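Local coordinates for protein cleavage stimulation factor 77 (Encephalitozoon cuniculi, PDB 2UY1) that probably takes part in 3'-end cleavage of nuclear pre-mRNA, as a suppressor of forked family member, and may bind mRNA, at residues Leu116-Phe130 / Thr149-Ile163. Numbering follows the deposited sequence.
Sequences LQTPMGSLSELWKDF and TLPLFQSSFQRYQQI. Unlike the reference sequence in segment 149-163: Leu152 (reference Ile).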
loop_
_atom_site.group_PDB
_atom_site.type_symbol
_atom_site.label_atom_id
_atom_site.label_comp_id
_atom_site.label_asym_id
_atom_site.label_seq_id
_atom_site.Cartn_x
_atom_site.Cartn_y
_atom_site.Cartn_z
ATOM N N LEU B 116 -0.304 46.483 29.741
ATOM C CA LEU B 116 0.717 46.663 28.719
ATOM C C LEU B 116 1.693 45.470 28.594
ATOM O O LEU B 116 2.303 45.277 27.544
ATOM C CB LEU B 116 1.467 47.991 28.956
ATOM C CG LEU B 116 0.768 49.257 28.430
ATOM C CD1 LEU B 116 1.335 50.538 29.015
ATOM C CD2 LEU B 116 0.844 49.315 26.938
ATOM N N GLN B 117 1.816 44.656 29.642
ATOM C CA GLN B 117 2.606 43.429 29.556
ATOM C C GLN B 117 1.820 42.204 29.087
ATOM O O GLN B 117 2.362 41.087 29.051
ATOM C CB GLN B 117 3.307 43.124 30.889
ATOM C CG GLN B 117 4.789 43.527 30.924
ATOM C CD GLN B 117 5.305 43.771 32.339
ATOM O OE1 GLN B 117 4.682 43.340 33.328
ATOM N NE2 GLN B 117 6.448 44.466 32.443
ATOM N N THR B 118 0.550 42.398 28.741
ATOM C CA THR B 118 -0.263 41.302 28.167
ATOM C C THR B 118 -0.706 41.538 26.708
ATOM O O THR B 118 -1.293 42.581 26.368
ATOM C CB THR B 118 -1.468 40.902 29.059
ATOM O OG1 THR B 118 -2.473 41.935 29.019
ATOM C CG2 THR B 118 -1.006 40.614 30.511
ATOM N N PRO B 119 -0.394 40.569 25.827
ATOM C CA PRO B 119 -0.914 40.643 24.471
ATOM C C PRO B 119 -2.445 40.559 24.551
ATOM O O PRO B 119 -2.973 39.606 25.147
ATOM C CB PRO B 119 -0.317 39.399 23.792
ATOM C CG PRO B 119 0.814 38.970 24.663
ATOM C CD PRO B 119 0.433 39.376 26.050
ATOM N N MET B 120 -3.141 41.558 24.002
ATOM C CA MET B 120 -4.598 41.618 24.050
ATOM C C MET B 120 -5.122 42.461 22.899
ATOM O O MET B 120 -4.379 43.257 22.333
ATOM C CB MET B 120 -5.070 42.223 25.382
ATOM C CG MET B 120 -4.571 43.655 25.673
ATOM S SD MET B 120 -5.580 44.486 26.926
ATOM C CE MET B 120 -5.136 43.570 28.362
ATOM N N GLY B 121 -6.394 42.275 22.537
ATOM C CA GLY B 121 -7.012 43.125 21.539
ATOM C C GLY B 121 -7.197 44.539 22.073
ATOM O O GLY B 121 -7.695 44.724 23.190
ATOM N N SER B 122 -6.805 45.535 21.278
ATOM C CA SER B 122 -6.955 46.946 21.641
ATOM C C SER B 122 -5.896 47.458 22.645
ATOM O O SER B 122 -6.148 48.442 23.354
ATOM C CB SER B 122 -8.382 47.279 22.150
ATOM O OG SER B 122 -9.407 46.828 21.281
ATOM N N LEU B 123 -4.724 46.817 22.688
ATOM C CA LEU B 123 -3.661 47.254 23.586
ATOM C C LEU B 123 -3.186 48.668 23.216
ATOM O O LEU B 123 -2.748 49.442 24.090
ATOM C CB LEU B 123 -2.467 46.270 23.590
ATOM C CG LEU B 123 -1.377 46.530 24.662
ATOM C CD1 LEU B 123 -1.976 46.628 26.070
ATOM C CD2 LEU B 123 -0.220 45.531 24.646
ATOM N N SER B 124 -3.283 48.995 21.924
ATOM C CA SER B 124 -2.817 50.276 21.388
ATOM C C SER B 124 -3.713 51.436 21.859
ATOM O O SER B 124 -3.290 52.607 21.874
ATOM C CB SER B 124 -2.732 50.219 19.860
ATOM O OG SER B 124 -1.704 49.338 19.429
ATOM N N GLU B 125 -4.934 51.072 22.256
ATOM C CA GLU B 125 -5.956 51.989 22.769
ATOM C C GLU B 125 -5.870 52.039 24.304
ATOM O O GLU B 125 -6.725 52.623 24.974
ATOM C CB GLU B 125 -7.363 51.560 22.284
ATOM C CG GLU B 125 -7.560 51.486 20.735
ATOM C CD GLU B 125 -6.892 50.250 20.041
ATOM O OE1 GLU B 125 -5.839 49.755 20.511
ATOM O OE2 GLU B 125 -7.409 49.779 18.995
ATOM N N LEU B 126 -4.819 51.412 24.834
ATOM C CA LEU B 126 -4.469 51.443 26.253
ATOM C C LEU B 126 -3.112 52.140 26.418
ATOM O O LEU B 126 -2.877 52.844 27.416
ATOM C CB LEU B 126 -4.382 50.016 26.812
ATOM C CG LEU B 126 -5.058 49.579 28.109
ATOM C CD1 LEU B 126 -6.540 49.923 28.144
ATOM C CD2 LEU B 126 -4.882 48.075 28.269
ATOM N N TRP B 127 -2.230 51.932 25.446
ATOM C CA TRP B 127 -1.001 52.697 25.335
ATOM C C TRP B 127 -1.329 54.168 25.101
ATOM O O TRP B 127 -0.952 55.014 25.909
ATOM C CB TRP B 127 -0.103 52.153 24.221
ATOM C CG TRP B 127 1.164 52.909 24.029
ATOM C CD1 TRP B 127 1.473 53.740 22.988
ATOM C CD2 TRP B 127 2.315 52.907 24.892
ATOM N NE1 TRP B 127 2.737 54.248 23.145
ATOM C CE2 TRP B 127 3.278 53.756 24.304
ATOM C CE3 TRP B 127 2.625 52.271 26.103
ATOM C CZ2 TRP B 127 4.533 53.987 24.886
ATOM C CZ3 TRP B 127 3.868 52.495 26.676
ATOM C CH2 TRP B 127 4.807 53.351 26.068
ATOM N N LYS B 128 -2.059 54.464 24.020
ATOM C CA LYS B 128 -2.489 55.826 23.722
ATOM C C LYS B 128 -3.046 56.529 24.967
ATOM O O LYS B 128 -2.817 57.732 25.170
ATOM C CB LYS B 128 -3.519 55.861 22.583
ATOM C CG LYS B 128 -2.974 55.503 21.189
ATOM C CD LYS B 128 -2.240 56.673 20.510
ATOM C CE LYS B 128 -2.419 56.629 18.991
ATOM N NZ LYS B 128 -3.862 56.743 18.551
ATOM N N ASP B 129 -3.744 55.774 25.812
ATOM C CA ASP B 129 -4.321 56.324 27.043
ATOM C C ASP B 129 -3.362 56.366 28.267
ATOM O O ASP B 129 -3.523 57.239 29.130
ATOM C CB ASP B 129 -5.649 55.638 27.362
ATOM C CG ASP B 129 -6.624 55.674 26.189
ATOM O OD1 ASP B 129 -7.846 55.759 26.433
ATOM O OD2 ASP B 129 -6.179 55.614 25.010
ATOM N N PHE B 130 -2.368 55.470 28.323
ATOM C CA PHE B 130 -1.391 55.393 29.428
ATOM C C PHE B 130 -0.419 56.587 29.510
ATOM O O PHE B 130 -0.392 57.469 28.645
ATOM C CB PHE B 130 -0.629 54.046 29.365
ATOM C CG PHE B 130 0.697 54.026 30.106
ATOM C CD1 PHE B 130 0.750 53.868 31.490
ATOM C CD2 PHE B 130 1.905 54.132 29.404
ATOM C CE1 PHE B 130 1.977 53.841 32.166
ATOM C CE2 PHE B 130 3.141 54.109 30.075
ATOM C CZ PHE B 130 3.177 53.961 31.450
ATOM N N THR B 149 9.319 52.425 28.845
ATOM C CA THR B 149 8.128 51.562 28.857
ATOM C C THR B 149 7.628 51.155 27.448
ATOM O O THR B 149 6.939 50.127 27.297
ATOM C CB THR B 149 6.960 52.144 29.748
ATOM O OG1 THR B 149 5.789 51.311 29.631
ATOM C CG2 THR B 149 6.615 53.600 29.353
ATOM N N LEU B 150 7.988 51.953 26.434
ATOM C CA LEU B 150 7.610 51.683 25.040
ATOM C C LEU B 150 8.058 50.290 24.530
ATOM O O LEU B 150 7.257 49.603 23.916
ATOM C CB LEU B 150 8.026 52.817 24.086
ATOM C CG LEU B 150 7.659 52.599 22.606
ATOM C CD1 LEU B 150 6.190 52.254 22.441
ATOM C CD2 LEU B 150 8.000 53.815 21.773
ATOM N N PRO B 151 9.323 49.877 24.791
ATOM C CA PRO B 151 9.714 48.482 24.540
ATOM C C PRO B 151 8.680 47.434 24.947
ATOM O O PRO B 151 8.374 46.541 24.147
ATOM C CB PRO B 151 10.987 48.333 25.382
ATOM C CG PRO B 151 11.645 49.688 25.217
ATOM C CD PRO B 151 10.483 50.673 25.260
ATOM N N LEU B 152 8.151 47.545 26.166
ATOM C CA LEU B 152 7.305 46.500 26.734
ATOM C C LEU B 152 5.986 46.337 25.987
ATOM O O LEU B 152 5.594 45.204 25.648
ATOM C CB LEU B 152 7.099 46.716 28.242
ATOM C CG LEU B 152 8.394 46.660 29.075
ATOM C CD1 LEU B 152 8.227 47.307 30.474
ATOM C CD2 LEU B 152 8.948 45.225 29.168
ATOM N N PHE B 153 5.328 47.469 25.720
ATOM C CA PHE B 153 4.120 47.511 24.904
ATOM C C PHE B 153 4.368 46.963 23.484
ATOM O O PHE B 153 3.631 46.101 23.016
ATOM C CB PHE B 153 3.565 48.943 24.864
ATOM C CG PHE B 153 2.782 49.277 23.600
ATOM C CD1 PHE B 153 1.426 48.974 23.494
ATOM C CD2 PHE B 153 3.410 49.914 22.515
ATOM C CE1 PHE B 153 0.699 49.296 22.331
ATOM C CE2 PHE B 153 2.706 50.232 21.362
ATOM C CZ PHE B 153 1.337 49.927 21.275
ATOM N N GLN B 154 5.403 47.469 22.813
ATOM C CA GLN B 154 5.745 47.047 21.449
ATOM C C GLN B 154 5.804 45.536 21.382
ATOM O O GLN B 154 5.213 44.944 20.479
ATOM C CB GLN B 154 7.106 47.596 21.016
ATOM C CG GLN B 154 7.114 49.031 20.567
ATOM C CD GLN B 154 8.534 49.563 20.340
ATOM O OE1 GLN B 154 9.526 48.982 20.812
ATOM N NE2 GLN B 154 8.631 50.671 19.617
ATOM N N SER B 155 6.534 44.945 22.335
ATOM C CA SER B 155 6.666 43.484 22.514
ATOM C C SER B 155 5.313 42.764 22.680
ATOM O O SER B 155 5.048 41.764 22.005
ATOM C CB SER B 155 7.591 43.197 23.707
ATOM O OG SER B 155 7.653 41.816 24.040
ATOM N N SER B 156 4.459 43.274 23.575
ATOM C CA SER B 156 3.137 42.688 23.776
ATOM C C SER B 156 2.181 42.914 22.574
ATOM O O SER B 156 1.226 42.159 22.378
ATOM C CB SER B 156 2.530 43.198 25.084
ATOM O OG SER B 156 3.245 42.695 26.190
ATOM N N PHE B 157 2.469 43.914 21.741
ATOM C CA PHE B 157 1.683 44.143 20.504
ATOM C C PHE B 157 2.153 43.226 19.339
ATOM O O PHE B 157 1.314 42.733 18.563
ATOM C CB PHE B 157 1.720 45.620 20.101
ATOM C CG PHE B 157 0.893 45.958 18.877
ATOM C CD1 PHE B 157 -0.457 46.270 19.005
ATOM C CD2 PHE B 157 1.477 45.994 17.609
ATOM C CE1 PHE B 157 -1.220 46.608 17.883
ATOM C CE2 PHE B 157 0.732 46.343 16.479
ATOM C CZ PHE B 157 -0.613 46.642 16.606
ATOM N N GLN B 158 3.477 43.037 19.225
ATOM C CA GLN B 158 4.077 42.030 18.344
ATOM C C GLN B 158 3.528 40.650 18.693
ATOM O O GLN B 158 3.228 39.847 17.818
ATOM C CB GLN B 158 5.595 41.972 18.498
ATOM C CG GLN B 158 6.351 43.251 18.224
ATOM C CD GLN B 158 7.853 43.031 18.036
ATOM O OE1 GLN B 158 8.504 42.363 18.854
ATOM N NE2 GLN B 158 8.410 43.589 16.948
ATOM N N ARG B 159 3.389 40.378 19.985
ATOM C CA ARG B 159 2.955 39.053 20.421
ATOM C C ARG B 159 1.511 38.751 20.011
ATOM O O ARG B 159 1.247 37.714 19.377
ATOM C CB ARG B 159 3.218 38.872 21.919
ATOM C CG ARG B 159 4.657 38.441 22.243
ATOM C CD ARG B 159 4.945 38.439 23.763
ATOM N NE ARG B 159 4.139 37.465 24.525
ATOM C CZ ARG B 159 3.834 37.566 25.827
ATOM N NH1 ARG B 159 4.242 38.602 26.551
ATOM N NH2 ARG B 159 3.092 36.631 26.406
ATOM N N TYR B 160 0.598 39.680 20.319
ATOM C CA TYR B 160 -0.815 39.567 19.953
ATOM C C TYR B 160 -1.055 39.344 18.446
ATOM O O TYR B 160 -2.128 38.864 18.042
ATOM C CB TYR B 160 -1.623 40.772 20.443
ATOM C CG TYR B 160 -3.093 40.614 20.167
ATOM C CD1 TYR B 160 -3.824 39.560 20.750
ATOM C CD2 TYR B 160 -3.768 41.483 19.304
ATOM C CE1 TYR B 160 -5.182 39.375 20.492
ATOM C CE2 TYR B 160 -5.136 41.296 19.037
ATOM C CZ TYR B 160 -5.822 40.239 19.648
ATOM O OH TYR B 160 -7.153 40.055 19.420
ATOM N N GLN B 161 -0.060 39.692 17.628
ATOM C CA GLN B 161 -0.113 39.404 16.191
ATOM C C GLN B 161 -0.089 37.909 15.941
ATOM O O GLN B 161 -0.923 37.398 15.187
ATOM C CB GLN B 161 1.053 40.050 15.438
ATOM C CG GLN B 161 1.093 41.575 15.436
ATOM C CD GLN B 161 2.486 42.099 15.105
ATOM O OE1 GLN B 161 3.439 41.320 14.917
ATOM N NE2 GLN B 161 2.619 43.419 15.041
ATOM N N GLN B 162 0.873 37.217 16.558
ATOM C CA GLN B 162 1.007 35.747 16.457
ATOM C C GLN B 162 -0.180 34.985 17.064
ATOM O O GLN B 162 -0.476 33.864 16.629
ATOM C CB GLN B 162 2.320 35.250 17.073
ATOM C CG GLN B 162 3.597 35.933 16.522
ATOM C CD GLN B 162 4.882 35.089 16.701
ATOM O OE1 GLN B 162 5.192 34.597 17.804
ATOM N NE2 GLN B 162 5.642 34.932 15.608
ATOM N N ILE B 163 -0.843 35.610 18.052
ATOM C CA ILE B 163 -1.942 35.022 18.836
ATOM C C ILE B 163 -3.296 35.250 18.147
ATOM O O ILE B 163 -4.150 34.354 18.096
ATOM C CB ILE B 163 -1.941 35.608 20.308
ATOM C CG1 ILE B 163 -0.732 35.112 21.098
ATOM C CG2 ILE B 163 -3.211 35.233 21.098
ATOM C CD1 ILE B 163 -0.512 35.863 22.408
#
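Trp127 and Phe153 meet face to face: the five-membered ring of the indole lies over the phenyl ring with centroids 4.2 Å apart and planes only 13° from parallel. Trp127 CB joins the same overlap as a CH-pi donor, 3.8 Å from the centroid of the Phe153 ring. The Trp127 side chain leaves with CG anti to the backbone N (chi1 179°), which sends the indole over the first turn of helix 150-167, where Leu150 CD1 reaches Trp127 CZ2 at 3.4 Å on the face that Phe153 also covers. At the indole edge sit Leu116 CD1, which also lies over a face of the Phe130 ring, and Thr149 OG1, a buried hydroxyl without a polar partner, while Thr149 CG2 meets the edge of the Phe130 ring. The rim of Phe153 receives Ser124 OG in its plane, and Leu116 CD2 comes in obliquely, 3.4 Å from Phe153 CB. Tyr160 turns a ring face to the Met120-Gly121 peptide, with Gly121 N 3.6 Å from Tyr160 CZ, and Pro119 CG lies over the centre of the guanidinium, 3.5 Å from Arg159 CZ.

In this all-helical repeat protein, whose family belongs to the TPR clan, a non-helical segment with a short helix packs here on the start of helix 150-167: 116-121 runs along it, and a type II beta turn from Met120 to Leu123 brings the chain back, so that Leu123 and the short helix 124-127 pack on its first turns. The one hydrogen bond between 116-130 and 149-163 runs from Ser156 OG to Leu116 O (3.1 Å), with the donor tilted 24° from the carbonyl plane. Pro119 continues the contact, its CA making a CH...O contact with Ser156 O and its ring reaching Arg159 and Tyr160 about one turn further along. Beyond them Ile163 CD1 touches Pro119 CB while the same side chain packs on helix 173-184.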